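Local atomic coordinates of computational Design of Enzyme (Synthetic construct, PDB entry 3TP4), a protein that is a computationally designed protein of unproven activity, probably built to carry an activated serine-containing catalytic triad on a glycosyl hydrolase family 26-like scaffold. Residues 369-381 against 390-402. Sequence-based numbering, arbitrary orientation.
Sequences APAQPVVHIASPA and PTTVRVRVGGTDV
Ser379 and Arg394 grip each other through both backbone and side chain at the tight end of this antiparallel strand pair. Arg394 N donates to Ser379 O at 2.7 Å, and Arg394 NH1 reaches Ser379 OG at 3.0 Å, the hydroxyl lying 8° out of the guanidinium plane. With CG anti to the carbonyl carbon and the chain extended on to NE, CB, CG and CD of Arg394 pass alongside that same OG, which in turn donates to Thr392 O at 3.0 Å. Thr392 CG2 covers one face of the guanidinium, and an alanine in place of Arg394 would probably leave Ser379 OG without its NH1 donor and uncover that methyl. Ala378 and Ser379 both face Arg394, the definition of a classic beta bulge; their N-H groups share Arg394 O in two weak bonds, and the register shifts by one residue. Strands 374-379 and 391-398 form one edge of the sheet in the Ig-like domain, with 374-379 outermost. Beyond the bulge the pairing is regular, with two-way backbone bonds at His376–Arg396 and Val374–Gly398. Arg396 CB sits over a face of the His376 imidazole, 3.9 Å from its centroid and 28° off the normal, a CH-pi contact. Both imidazole nitrogens bond to helix 190-207, ND1 to Glu195 and NE2 to Glu202, while the arginine, bent at chi2, leads away to Asp206; this face therefore joins the Ig-like domain to the barrel. On the other face, Val375 CG2 meets Val395 CG1 at 3.6 Å, and Val395 and Ile377 also touch Ala449 of strand 446-453. The opposite end is more exposed and its side chains meet lightly, Pro373 CG lying 3.9 Å from Gly399 O, although Pro373 CA still makes a CA-H...O contact with Gly398 O. Gly399 has a positive phi, which favours glycine, and a CB there would clash with Gln372 O.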
loop_
_atom_site.group_PDB
_atom_site.type_symbol
_atom_site.label_atom_id
_atom_site.label_comp_id
_atom_site.label_asym_id
_atom_site.label_seq_id
_atom_site.Cartn_x
_atom_site.Cartn_y
_atom_site.Cartn_z
ATOM N N ALA A 369 17.487 -2.671 -10.671
ATOM C CA ALA A 369 18.665 -2.857 -9.840
ATOM C C ALA A 369 18.562 -4.233 -9.196
ATOM O O ALA A 369 17.457 -4.719 -8.926
ATOM C CB ALA A 369 18.741 -1.775 -8.778
ATOM N N PRO A 370 19.710 -4.879 -8.953
ATOM C CA PRO A 370 19.680 -6.194 -8.305
ATOM C C PRO A 370 19.038 -6.084 -6.926
ATOM O O PRO A 370 19.246 -5.068 -6.259
ATOM C CB PRO A 370 21.164 -6.549 -8.177
ATOM C CG PRO A 370 21.859 -5.240 -8.141
ATOM C CD PRO A 370 21.079 -4.346 -9.061
ATOM N N ALA A 371 18.273 -7.095 -6.517
ATOM C CA ALA A 371 17.594 -7.077 -5.218
ATOM C C ALA A 371 18.590 -6.874 -4.080
ATOM O O ALA A 371 19.702 -7.394 -4.129
ATOM C CB ALA A 371 16.819 -8.371 -5.012
ATOM N N GLN A 372 18.214 -6.112 -3.062
ATOM C CA GLN A 372 19.131 -5.916 -1.943
ATOM C C GLN A 372 19.034 -7.083 -0.961
ATOM O O GLN A 372 17.939 -7.487 -0.572
ATOM C CB GLN A 372 18.932 -4.554 -1.253
ATOM C CG GLN A 372 17.557 -4.314 -0.631
ATOM C CD GLN A 372 17.327 -2.844 -0.233
ATOM O OE1 GLN A 372 16.597 -2.106 -0.915
ATOM N NE2 GLN A 372 17.944 -2.419 0.877
ATOM N N PRO A 373 20.185 -7.657 -0.588
ATOM C CA PRO A 373 20.150 -8.713 0.434
ATOM C C PRO A 373 19.508 -8.171 1.719
ATOM O O PRO A 373 19.766 -7.033 2.106
ATOM C CB PRO A 373 21.629 -9.030 0.654
ATOM C CG PRO A 373 22.282 -8.673 -0.659
ATOM C CD PRO A 373 21.538 -7.451 -1.135
ATOM N N VAL A 374 18.660 -8.969 2.358
ATOM C CA VAL A 374 17.982 -8.532 3.574
ATOM C C VAL A 374 17.859 -9.684 4.577
ATOM O O VAL A 374 17.693 -10.837 4.187
ATOM C CB VAL A 374 16.581 -7.946 3.239
ATOM C CG1 VAL A 374 15.676 -9.016 2.634
ATOM C CG2 VAL A 374 15.946 -7.323 4.469
ATOM N N VAL A 375 17.979 -9.380 5.865
ATOM C CA VAL A 375 17.687 -10.370 6.888
ATOM C C VAL A 375 16.701 -9.773 7.890
ATOM O O VAL A 375 16.842 -8.626 8.324
ATOM C CB VAL A 375 18.962 -10.951 7.574
ATOM C CG1 VAL A 375 19.795 -9.853 8.263
ATOM C CG2 VAL A 375 18.592 -12.050 8.577
ATOM N N HIS A 376 15.670 -10.536 8.222
ATOM C CA HIS A 376 14.778 -10.124 9.297
ATOM C C HIS A 376 14.229 -11.336 10.044
ATOM O O HIS A 376 14.133 -12.441 9.500
ATOM C CB HIS A 376 13.644 -9.208 8.789
ATOM C CG HIS A 376 12.775 -9.835 7.748
ATOM N ND1 HIS A 376 11.508 -10.302 8.020
ATOM C CD2 HIS A 376 12.979 -10.042 6.422
ATOM C CE1 HIS A 376 10.973 -10.786 6.910
ATOM N NE2 HIS A 376 11.845 -10.637 5.927
ATOM N N ILE A 377 13.895 -11.118 11.307
ATOM C CA ILE A 377 13.347 -12.167 12.156
ATOM C C ILE A 377 11.827 -12.088 12.126
ATOM O O ILE A 377 11.240 -11.191 12.724
ATOM C CB ILE A 377 13.847 -12.011 13.617
ATOM C CG1 ILE A 377 15.374 -12.155 13.668
ATOM C CG2 ILE A 377 13.161 -13.043 14.518
ATOM C CD1 ILE A 377 16.048 -11.581 14.962
ATOM N N ALA A 378 11.197 -13.018 11.415
ATOM C CA ALA A 378 9.742 -13.020 11.262
ATOM C C ALA A 378 9.052 -13.419 12.555
ATOM O O ALA A 378 7.916 -13.012 12.807
ATOM C CB ALA A 378 9.322 -13.972 10.140
ATOM N N SER A 379 9.720 -14.256 13.345
ATOM C CA SER A 379 9.220 -14.593 14.672
ATOM C C SER A 379 10.355 -15.005 15.588
ATOM O O SER A 379 11.229 -15.791 15.205
ATOM C CB SER A 379 8.135 -15.681 14.599
ATOM O OG SER A 379 8.663 -16.907 14.145
ATOM N N PRO A 380 10.364 -14.458 16.813
ATOM C CA PRO A 380 9.370 -13.500 17.304
ATOM C C PRO A 380 9.641 -12.092 16.767
ATOM O O PRO A 380 10.791 -11.664 16.738
ATOM C CB PRO A 380 9.580 -13.540 18.824
ATOM C CG PRO A 380 11.000 -13.907 18.992
ATOM C CD PRO A 380 11.340 -14.827 17.853
ATOM N N ALA A 381 8.591 -11.390 16.358
ATOM C CA ALA A 381 8.732 -10.055 15.777
ATOM C C ALA A 381 9.295 -9.066 16.802
ATOM O O ALA A 381 9.129 -9.253 18.002
ATOM C CB ALA A 381 7.402 -9.575 15.268
ATOM N N PRO A 390 8.369 -24.601 23.857
ATOM C CA PRO A 390 9.246 -23.791 23.012
ATOM C C PRO A 390 8.429 -22.940 22.045
ATOM O O PRO A 390 7.258 -23.227 21.781
ATOM C CB PRO A 390 10.046 -24.839 22.222
ATOM C CG PRO A 390 9.720 -26.166 22.843
ATOM C CD PRO A 390 8.362 -26.010 23.439
ATOM N N THR A 391 9.046 -21.884 21.536
ATOM C CA THR A 391 8.452 -21.129 20.450
ATOM C C THR A 391 9.396 -21.277 19.261
ATOM O O THR A 391 10.554 -21.635 19.433
ATOM C CB THR A 391 8.265 -19.649 20.813
ATOM O OG1 THR A 391 7.653 -18.969 19.713
ATOM C CG2 THR A 391 9.603 -18.995 21.118
ATOM N N THR A 392 8.913 -21.006 18.061
ATOM C CA THR A 392 9.744 -21.206 16.882
ATOM C C THR A 392 10.333 -19.881 16.430
ATOM O O THR A 392 9.595 -18.931 16.204
ATOM C CB THR A 392 8.924 -21.798 15.733
ATOM O OG1 THR A 392 8.317 -23.010 16.175
ATOM C CG2 THR A 392 9.813 -22.093 14.535
ATOM N N VAL A 393 11.659 -19.823 16.318
ATOM C CA VAL A 393 12.324 -18.668 15.734
ATOM C C VAL A 393 12.347 -18.852 14.221
ATOM O O VAL A 393 12.744 -19.913 13.719
ATOM C CB VAL A 393 13.774 -18.516 16.226
ATOM C CG1 VAL A 393 14.439 -17.351 15.523
ATOM C CG2 VAL A 393 13.830 -18.320 17.747
ATOM N N ARG A 394 11.899 -17.835 13.497
ATOM C CA ARG A 394 11.915 -17.884 12.038
ATOM C C ARG A 394 12.697 -16.694 11.526
ATOM O O ARG A 394 12.384 -15.555 11.855
ATOM C CB ARG A 394 10.491 -17.814 11.474
ATOM C CG ARG A 394 9.621 -19.023 11.812
ATOM C CD ARG A 394 8.160 -18.794 11.371
ATOM N NE ARG A 394 7.323 -19.950 11.686
ATOM C CZ ARG A 394 6.733 -20.149 12.863
ATOM N NH1 ARG A 394 6.868 -19.260 13.841
ATOM N NH2 ARG A 394 6.004 -21.239 13.062
ATOM N N VAL A 395 13.712 -16.963 10.716
ATOM C CA VAL A 395 14.469 -15.908 10.074
ATOM C C VAL A 395 14.349 -16.015 8.554
ATOM O O VAL A 395 14.520 -17.097 7.970
ATOM C CB VAL A 395 15.963 -15.972 10.458
ATOM C CG1 VAL A 395 16.743 -14.885 9.710
ATOM C CG2 VAL A 395 16.139 -15.827 11.989
ATOM N N ARG A 396 14.050 -14.885 7.928
ATOM C CA ARG A 396 14.030 -14.764 6.473
ATOM C C ARG A 396 15.324 -14.074 6.012
ATOM O O ARG A 396 15.645 -12.967 6.446
ATOM C CB ARG A 396 12.799 -13.962 6.033
ATOM C CG ARG A 396 12.716 -13.620 4.542
ATOM C CD ARG A 396 12.876 -14.834 3.664
ATOM N NE ARG A 396 12.807 -14.497 2.241
ATOM C CZ ARG A 396 12.932 -15.382 1.256
ATOM N NH1 ARG A 396 13.143 -16.672 1.526
ATOM N NH2 ARG A 396 12.851 -14.984 -0.004
ATOM N N VAL A 397 16.074 -14.742 5.148
ATOM C CA VAL A 397 17.196 -14.090 4.486
ATOM C C VAL A 397 16.895 -14.089 2.999
ATOM O O VAL A 397 16.795 -15.153 2.384
ATOM C CB VAL A 397 18.517 -14.838 4.721
ATOM C CG1 VAL A 397 19.686 -13.991 4.232
ATOM C CG2 VAL A 397 18.676 -15.186 6.191
ATOM N N GLY A 398 16.749 -12.903 2.422
ATOM C CA GLY A 398 16.417 -12.789 1.013
ATOM C C GLY A 398 17.487 -12.110 0.170
ATOM O O GLY A 398 18.331 -11.355 0.669
ATOM N N GLY A 399 17.446 -12.375 -1.127
ATOM C CA GLY A 399 18.284 -11.662 -2.068
ATOM C C GLY A 399 19.726 -12.128 -2.129
ATOM O O GLY A 399 20.545 -11.483 -2.766
ATOM N N THR A 400 20.055 -13.239 -1.478
ATOM C CA THR A 400 21.409 -13.796 -1.608
ATOM C C THR A 400 21.358 -15.276 -1.278
ATOM O O THR A 400 20.387 -15.731 -0.680
ATOM C CB THR A 400 22.417 -13.075 -0.658
ATOM O OG1 THR A 400 23.716 -13.671 -0.770
ATOM C CG2 THR A 400 21.948 -13.168 0.799
ATOM N N ASP A 401 22.387 -16.027 -1.671
ATOM C CA ASP A 401 22.526 -17.426 -1.258
ATOM C C ASP A 401 23.001 -17.489 0.189
ATOM O O ASP A 401 23.858 -16.706 0.597
ATOM C CB ASP A 401 23.543 -18.169 -2.132
ATOM C CG ASP A 401 23.013 -18.482 -3.518
ATOM O OD1 ASP A 401 21.793 -18.339 -3.749
ATOM O OD2 ASP A 401 23.828 -18.884 -4.376
ATOM N N VAL A 402 22.475 -18.441 0.953
ATOM C CA VAL A 402 22.747 -18.490 2.387
ATOM C C VAL A 402 23.336 -19.824 2.777
ATOM O O VAL A 402 22.773 -20.862 2.438
ATOM C CB VAL A 402 21.444 -18.298 3.200
ATOM C CG1 VAL A 402 21.752 -18.243 4.686
ATOM C CG2 VAL A 402 20.710 -17.046 2.739
#